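Local atomic coordinates of mitogen activated protein kinase, putative (PDB entry 4QNY), a protein that probably phosphorylates serine and threonine residues of target proteins, using ATP and magnesium, as a mitogen-activated protein kinase of the parasite Leishmania donovani. Residues M182-T187 / K229-Q234; P194-E199 / A205-W210. All blocks are in the same frame, centred on the assembly; numbering follows the deposited sequence.

Interaction 1. Residues M182-T187 / K229-Q234; sequences MTDYVT and KDRVNQ
Arg-231 and Met-182 share a hydrogen bond. Arg-231 NH1 donates a hydrogen bond to Met-182 O at 3.1 Å, with a nearly straight N-H...O angle of 174°. The oxygen lies in the guanidinium plane. The nitrogen, however, stands far above the carbonyl plane and is not on a lone pair. Asp-184 lays its carboxylate over one face of the guanidinium, the two planes being 45° apart. Its OD1 is 3.0 Å from Arg-231 NE, yet no N-H points at it, so this salt bridge rests on charge alone. Met-182 CE comes from the other side of the plane, 3.3 Å from Arg-231 NH1. A bend at chi3 (72°) turns the methyl that way. Arg-231 NH2 has a long, weak ion pair with Glu-199 OE2. Thr-183, Asp-184 and Tyr-185 form the TDY sequence of a MAP kinase activation loop; Thr-183 and Tyr-185 carry no phosphate here. Tyr-185 N is satisfied by Thr-183 OG1 at 3.1 Å, an ST turn. Thr-183 O accepts from Arg-192 NH1, and Asp-184 O from Arg-189 NH2. On the partner segment, Asp-230 is the N-cap of helix 231-242. Its OD1 accepts from Asn-233 N at 3.0 Å. Asn-233 OD1 accepts a hydrogen bond from Lys-229 N on a lone pair, at 2.9 Å.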
loop_
_atom_site.group_PDB
_atom_site.type_symbol
_atom_site.label_atom_id
_atom_site.label_comp_id
_atom_site.label_asym_id
_atom_site.label_seq_id
_atom_site.Cartn_x
_atom_site.Cartn_y
_atom_site.Cartn_z
ATOM N N MET A 182 -5.628 -6.728 14.442
ATOM C CA MET A 182 -5.765 -5.445 13.763
ATOM C C MET A 182 -6.252 -4.344 14.705
ATOM O O MET A 182 -7.089 -4.584 15.575
ATOM C CB MET A 182 -6.720 -5.587 12.578
ATOM C CG MET A 182 -6.715 -4.407 11.632
ATOM S SD MET A 182 -7.668 -4.728 10.136
ATOM C CE MET A 182 -9.336 -4.677 10.782
ATOM N N THR A 183 -5.726 -3.137 14.521
ATOM C CA THR A 183 -6.068 -2.013 15.387
ATOM C C THR A 183 -7.238 -1.199 14.835
ATOM O O THR A 183 -7.438 -1.120 13.623
ATOM C CB THR A 183 -4.857 -1.077 15.598
ATOM O OG1 THR A 183 -5.248 0.042 16.404
ATOM C CG2 THR A 183 -4.322 -0.574 14.264
ATOM N N ASP A 184 -8.009 -0.601 15.738
ATOM C CA ASP A 184 -9.141 0.239 15.356
ATOM C C ASP A 184 -8.763 1.714 15.367
ATOM O O ASP A 184 -9.523 2.565 14.906
ATOM C CB ASP A 184 -10.327 0.003 16.292
ATOM C CG ASP A 184 -10.936 -1.370 16.124
ATOM O OD1 ASP A 184 -11.724 -1.555 15.175
ATOM O OD2 ASP A 184 -10.628 -2.263 16.941
ATOM N N TYR A 185 -7.587 2.011 15.904
ATOM C CA TYR A 185 -7.106 3.382 15.970
ATOM C C TYR A 185 -6.356 3.725 14.690
ATOM O O TYR A 185 -5.128 3.801 14.671
ATOM C CB TYR A 185 -6.219 3.579 17.201
ATOM C CG TYR A 185 -6.944 3.307 18.500
ATOM C CD1 TYR A 185 -7.543 4.338 19.212
ATOM C CD2 TYR A 185 -7.046 2.016 19.006
ATOM C CE1 TYR A 185 -8.213 4.093 20.395
ATOM C CE2 TYR A 185 -7.715 1.762 20.187
ATOM C CZ TYR A 185 -8.296 2.803 20.878
ATOM O OH TYR A 185 -8.962 2.553 22.055
ATOM N N VAL A 186 -7.115 3.919 13.616
ATOM C CA VAL A 186 -6.543 4.177 12.301
ATOM C C VAL A 186 -7.212 5.366 11.622
ATOM O O VAL A 186 -8.356 5.706 11.922
ATOM C CB VAL A 186 -6.664 2.945 11.387
ATOM C CG1 VAL A 186 -5.751 1.836 11.876
ATOM C CG2 VAL A 186 -8.110 2.469 11.324
ATOM N N THR A 187 -6.486 5.993 10.703
ATOM C CA THR A 187 -6.994 7.156 9.987
ATOM C C THR A 187 -7.623 6.757 8.655
ATOM O O THR A 187 -8.432 7.496 8.094
ATOM C CB THR A 187 -5.879 8.187 9.734
ATOM O OG1 THR A 187 -4.829 7.580 8.970
ATOM C CG2 THR A 187 -5.311 8.691 11.053
ATOM N N LYS A 229 -16.606 4.566 9.336
ATOM C CA LYS A 229 -16.072 5.428 10.386
ATOM C C LYS A 229 -15.471 4.595 11.513
ATOM O O LYS A 229 -14.641 5.078 12.283
ATOM C CB LYS A 229 -17.162 6.352 10.933
ATOM C CG LYS A 229 -17.404 7.588 10.084
ATOM C CD LYS A 229 -18.887 7.853 9.888
ATOM C CE LYS A 229 -19.124 9.221 9.271
ATOM N NZ LYS A 229 -20.566 9.463 8.988
ATOM N N ASP A 230 -15.907 3.344 11.603
ATOM C CA ASP A 230 -15.367 2.396 12.570
ATOM C C ASP A 230 -15.442 0.989 11.985
ATOM O O ASP A 230 -15.856 0.817 10.839
ATOM C CB ASP A 230 -16.120 2.477 13.901
ATOM C CG ASP A 230 -17.624 2.390 13.730
ATOM O OD1 ASP A 230 -18.156 1.261 13.687
ATOM O OD2 ASP A 230 -18.276 3.452 13.642
ATOM N N ARG A 231 -15.044 -0.010 12.769
ATOM C CA ARG A 231 -14.957 -1.380 12.273
ATOM C C ARG A 231 -16.305 -1.944 11.830
ATOM O O ARG A 231 -16.444 -2.409 10.700
ATOM C CB ARG A 231 -14.348 -2.295 13.335
ATOM C CG ARG A 231 -14.323 -3.761 12.931
ATOM C CD ARG A 231 -13.304 -4.536 13.744
ATOM N NE ARG A 231 -11.950 -4.035 13.522
ATOM C CZ ARG A 231 -10.898 -4.376 14.257
ATOM N NH1 ARG A 231 -9.704 -3.868 13.983
ATOM N NH2 ARG A 231 -11.038 -5.221 15.269
ATOM N N VAL A 232 -17.289 -1.912 12.723
ATOM C CA VAL A 232 -18.621 -2.413 12.402
ATOM C C VAL A 232 -19.229 -1.623 11.248
ATOM O O VAL A 232 -19.826 -2.196 10.336
ATOM C CB VAL A 232 -19.560 -2.350 13.624
ATOM C CG1 VAL A 232 -20.989 -2.697 13.224
ATOM C CG2 VAL A 232 -19.066 -3.286 14.714
ATOM N N ASN A 233 -19.055 -0.305 11.283
ATOM C CA ASN A 233 -19.558 0.559 10.223
ATOM C C ASN A 233 -18.878 0.272 8.888
ATOM O O ASN A 233 -19.480 0.437 7.827
ATOM C CB ASN A 233 -19.376 2.030 10.600
ATOM C CG ASN A 233 -20.038 2.971 9.612
ATOM O OD1 ASN A 233 -19.380 3.818 9.007
ATOM N ND2 ASN A 233 -21.346 2.823 9.440
ATOM N N GLN A 234 -17.621 -0.161 8.947
ATOM C CA GLN A 234 -16.885 -0.537 7.745
ATOM C C GLN A 234 -17.520 -1.764 7.099
ATOM O O GLN A 234 -17.662 -1.830 5.878
ATOM C CB GLN A 234 -15.414 -0.806 8.070
ATOM C CG GLN A 234 -14.565 -1.196 6.868
ATOM C CD GLN A 234 -14.414 -0.070 5.865
ATOM O OE1 GLN A 234 -14.427 1.107 6.226
ATOM N NE2 GLN A 234 -14.269 -0.427 4.594
#

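Interaction 2. Residues P194-E199 / A205-W210; sequences PELVME and AQIDVW
Pro-194 sets its CD on the face of the Trp-210 indole. CD lies 3.4 Å from the centroid of the six-membered ring of Trp-210 and 4° off the ring normal, a CH-pi contact placed almost exactly over the centre. Pro-194 CG sits over the outer rim, 4.0 Å from Trp-210 CZ3. CG of Trp-210, anti to the backbone N (chi1 180°), carries the indole out toward the proline; the second torsion then sets which face it presents. Phe-226 meets the same indole, with the ring planes inclined only slightly.

Glu-195 can be followed outward along its chain. CB points neither at the partner helix nor away from it. CG, the next atom, reaches Ile-207 CG2 at 3.9 Å. A bend at chi2 (-93°) then carries the chain across the isoleucine, and CD passes 4.0 Å from the same Ile-207 CG2. OE1 comes closest, 3.4 Å from that methyl. Its strong partner is Arg-299, whose NH1 forms a salt bridge with it. The arginine probably offsets much of the buried negative charge.

Pro-194 and Glu-195 end the Ala-Pro-Glu motif of protein kinases, and the Glu-195 to Arg-299 pair is the familiar bridge of that motif. The partner is the start of helix 206-219, the kinase helix F. Its Asp-208 accepts from the backbone N of His-148 and Arg-149 in the catalytic loop. Beside the glutamate, Leu-196 meets Ile-207 at about a right angle, with CD1 of Leu-196 4.1 Å from CD1 of Ile-207.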
loop_
_atom_site.group_PDB
_atom_site.type_symbol
_atom_site.label_atom_id
_atom_site.label_comp_id
_atom_site.label_asym_id
_atom_site.label_seq_id
_atom_site.Cartn_x
_atom_site.Cartn_y
_atom_site.Cartn_z
ATOM N N PRO A 194 -12.853 -7.519 3.965
ATOM C CA PRO A 194 -13.872 -7.950 4.931
ATOM C C PRO A 194 -13.363 -8.968 5.951
ATOM O O PRO A 194 -13.844 -8.973 7.083
ATOM C CB PRO A 194 -14.960 -8.574 4.043
ATOM C CG PRO A 194 -14.292 -8.850 2.734
ATOM C CD PRO A 194 -13.286 -7.758 2.579
ATOM N N GLU A 195 -12.411 -9.810 5.564
ATOM C CA GLU A 195 -11.863 -10.790 6.495
ATOM C C GLU A 195 -11.092 -10.099 7.620
ATOM O O GLU A 195 -11.072 -10.580 8.753
ATOM C CB GLU A 195 -10.962 -11.797 5.772
ATOM C CG GLU A 195 -9.858 -11.186 4.925
ATOM C CD GLU A 195 -10.268 -11.000 3.477
ATOM O OE1 GLU A 195 -9.426 -11.235 2.587
ATOM O OE2 GLU A 195 -11.430 -10.614 3.228
ATOM N N LEU A 196 -10.464 -8.970 7.305
ATOM C CA LEU A 196 -9.796 -8.164 8.320
ATOM C C LEU A 196 -10.831 -7.493 9.211
ATOM O O LEU A 196 -10.743 -7.547 10.437
ATOM C CB LEU A 196 -8.894 -7.109 7.676
ATOM C CG LEU A 196 -7.666 -7.602 6.910
ATOM C CD1 LEU A 196 -6.881 -6.427 6.345
ATOM C CD2 LEU A 196 -6.789 -8.452 7.810
ATOM N N VAL A 197 -11.814 -6.866 8.571
ATOM C CA VAL A 197 -12.883 -6.153 9.262
ATOM C C VAL A 197 -13.643 -7.063 10.223
ATOM O O VAL A 197 -14.050 -6.641 11.308
ATOM C CB VAL A 197 -13.871 -5.536 8.249
ATOM C CG1 VAL A 197 -15.005 -4.818 8.962
ATOM C CG2 VAL A 197 -13.141 -4.586 7.310
ATOM N N MET A 198 -13.818 -8.320 9.829
ATOM C CA MET A 198 -14.568 -9.271 10.641
ATOM C C MET A 198 -13.666 -10.057 11.590
ATOM O O MET A 198 -14.059 -11.097 12.114
ATOM C CB MET A 198 -15.357 -10.220 9.744
ATOM C CG MET A 198 -16.493 -9.539 9.006
ATOM S SD MET A 198 -17.491 -10.679 8.037
ATOM C CE MET A 198 -18.216 -11.695 9.321
ATOM N N GLU A 199 -12.454 -9.545 11.796
ATOM C CA GLU A 199 -11.544 -10.034 12.832
ATOM C C GLU A 199 -11.069 -11.470 12.628
ATOM O O GLU A 199 -10.885 -12.208 13.597
ATOM C CB GLU A 199 -12.202 -9.916 14.210
ATOM C CG GLU A 199 -12.741 -8.536 14.532
ATOM C CD GLU A 199 -13.629 -8.537 15.758
ATOM O OE1 GLU A 199 -14.107 -9.624 16.143
ATOM O OE2 GLU A 199 -13.849 -7.452 16.335
ATOM N N ALA A 205 -2.969 -13.421 1.048
ATOM C CA ALA A 205 -2.560 -12.347 0.149
ATOM C C ALA A 205 -3.752 -11.749 -0.597
ATOM O O ALA A 205 -3.603 -10.791 -1.358
ATOM C CB ALA A 205 -1.522 -12.858 -0.838
ATOM N N GLN A 206 -4.934 -12.315 -0.371
ATOM C CA GLN A 206 -6.149 -11.849 -1.028
ATOM C C GLN A 206 -6.595 -10.479 -0.521
ATOM O O GLN A 206 -7.416 -9.816 -1.158
ATOM C CB GLN A 206 -7.277 -12.867 -0.840
ATOM C CG GLN A 206 -7.094 -14.150 -1.640
ATOM C CD GLN A 206 -7.074 -13.903 -3.137
ATOM O OE1 GLN A 206 -6.012 -13.723 -3.734
ATOM N NE2 GLN A 206 -8.251 -13.890 -3.750
ATOM N N ILE A 207 -6.055 -10.055 0.619
ATOM C CA ILE A 207 -6.398 -8.748 1.169
ATOM C C ILE A 207 -5.797 -7.629 0.322
ATOM O O ILE A 207 -6.289 -6.501 0.333
ATOM C CB ILE A 207 -5.927 -8.592 2.635
ATOM C CG1 ILE A 207 -4.399 -8.584 2.721
ATOM C CG2 ILE A 207 -6.519 -9.689 3.509
ATOM C CD1 ILE A 207 -3.867 -8.126 4.063
ATOM N N ASP A 208 -4.737 -7.945 -0.415
ATOM C CA ASP A 208 -4.122 -6.978 -1.317
ATOM C C ASP A 208 -4.941 -6.851 -2.595
ATOM O O ASP A 208 -4.987 -5.785 -3.209
ATOM C CB ASP A 208 -2.682 -7.379 -1.644
ATOM C CG ASP A 208 -1.741 -7.179 -0.472
ATOM O OD1 ASP A 208 -2.042 -6.333 0.397
ATOM O OD2 ASP A 208 -0.700 -7.866 -0.420
ATOM N N VAL A 209 -5.589 -7.944 -2.987
ATOM C CA VAL A 209 -6.452 -7.947 -4.162
ATOM C C VAL A 209 -7.673 -7.074 -3.903
ATOM O O VAL A 209 -8.142 -6.360 -4.791
ATOM C CB VAL A 209 -6.899 -9.377 -4.537
ATOM C CG1 VAL A 209 -7.831 -9.353 -5.740
ATOM C CG2 VAL A 209 -5.689 -10.255 -4.814
ATOM N N TRP A 210 -8.173 -7.131 -2.672
ATOM C CA TRP A 210 -9.304 -6.310 -2.254
ATOM C C TRP A 210 -8.971 -4.829 -2.390
ATOM O O TRP A 210 -9.798 -4.036 -2.840
ATOM C CB TRP A 210 -9.700 -6.633 -0.809
ATOM C CG TRP A 210 -10.858 -5.821 -0.311
ATOM C CD1 TRP A 210 -10.800 -4.622 0.339
ATOM C CD2 TRP A 210 -12.249 -6.147 -0.428
ATOM N NE1 TRP A 210 -12.068 -4.182 0.635
ATOM C CE2 TRP A 210 -12.974 -5.101 0.175
ATOM C CE3 TRP A 210 -12.950 -7.222 -0.982
ATOM C CZ2 TRP A 210 -14.366 -5.098 0.239
ATOM C CZ3 TRP A 210 -14.331 -7.218 -0.916
ATOM C CH2 TRP A 210 -15.025 -6.163 -0.312
#

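In the fold
After the N-terminal sheet and the nucleotide site, the chain runs through strand 173-174 into the activation loop, where 182-187 opens interaction 1. It then forms helix 194-197, the first side of interaction 2. A loop of five residues leads to 205-210, so interaction 2 closes early and locally. Helix 206-219 follows, and the chain returns at 229-234 to close interaction 1. The wide loop thus encloses the short one without crossing it. The two contacts also touch. Met-182 CE lies 3.2 Å from Leu-196 O, and Gln-234 CG lies 3.7 Å from Val-197 CG2. Helix 194-197 thereby links the surface activation loop and helix 231-242 with the start of helix 206-219, where the contact is buried.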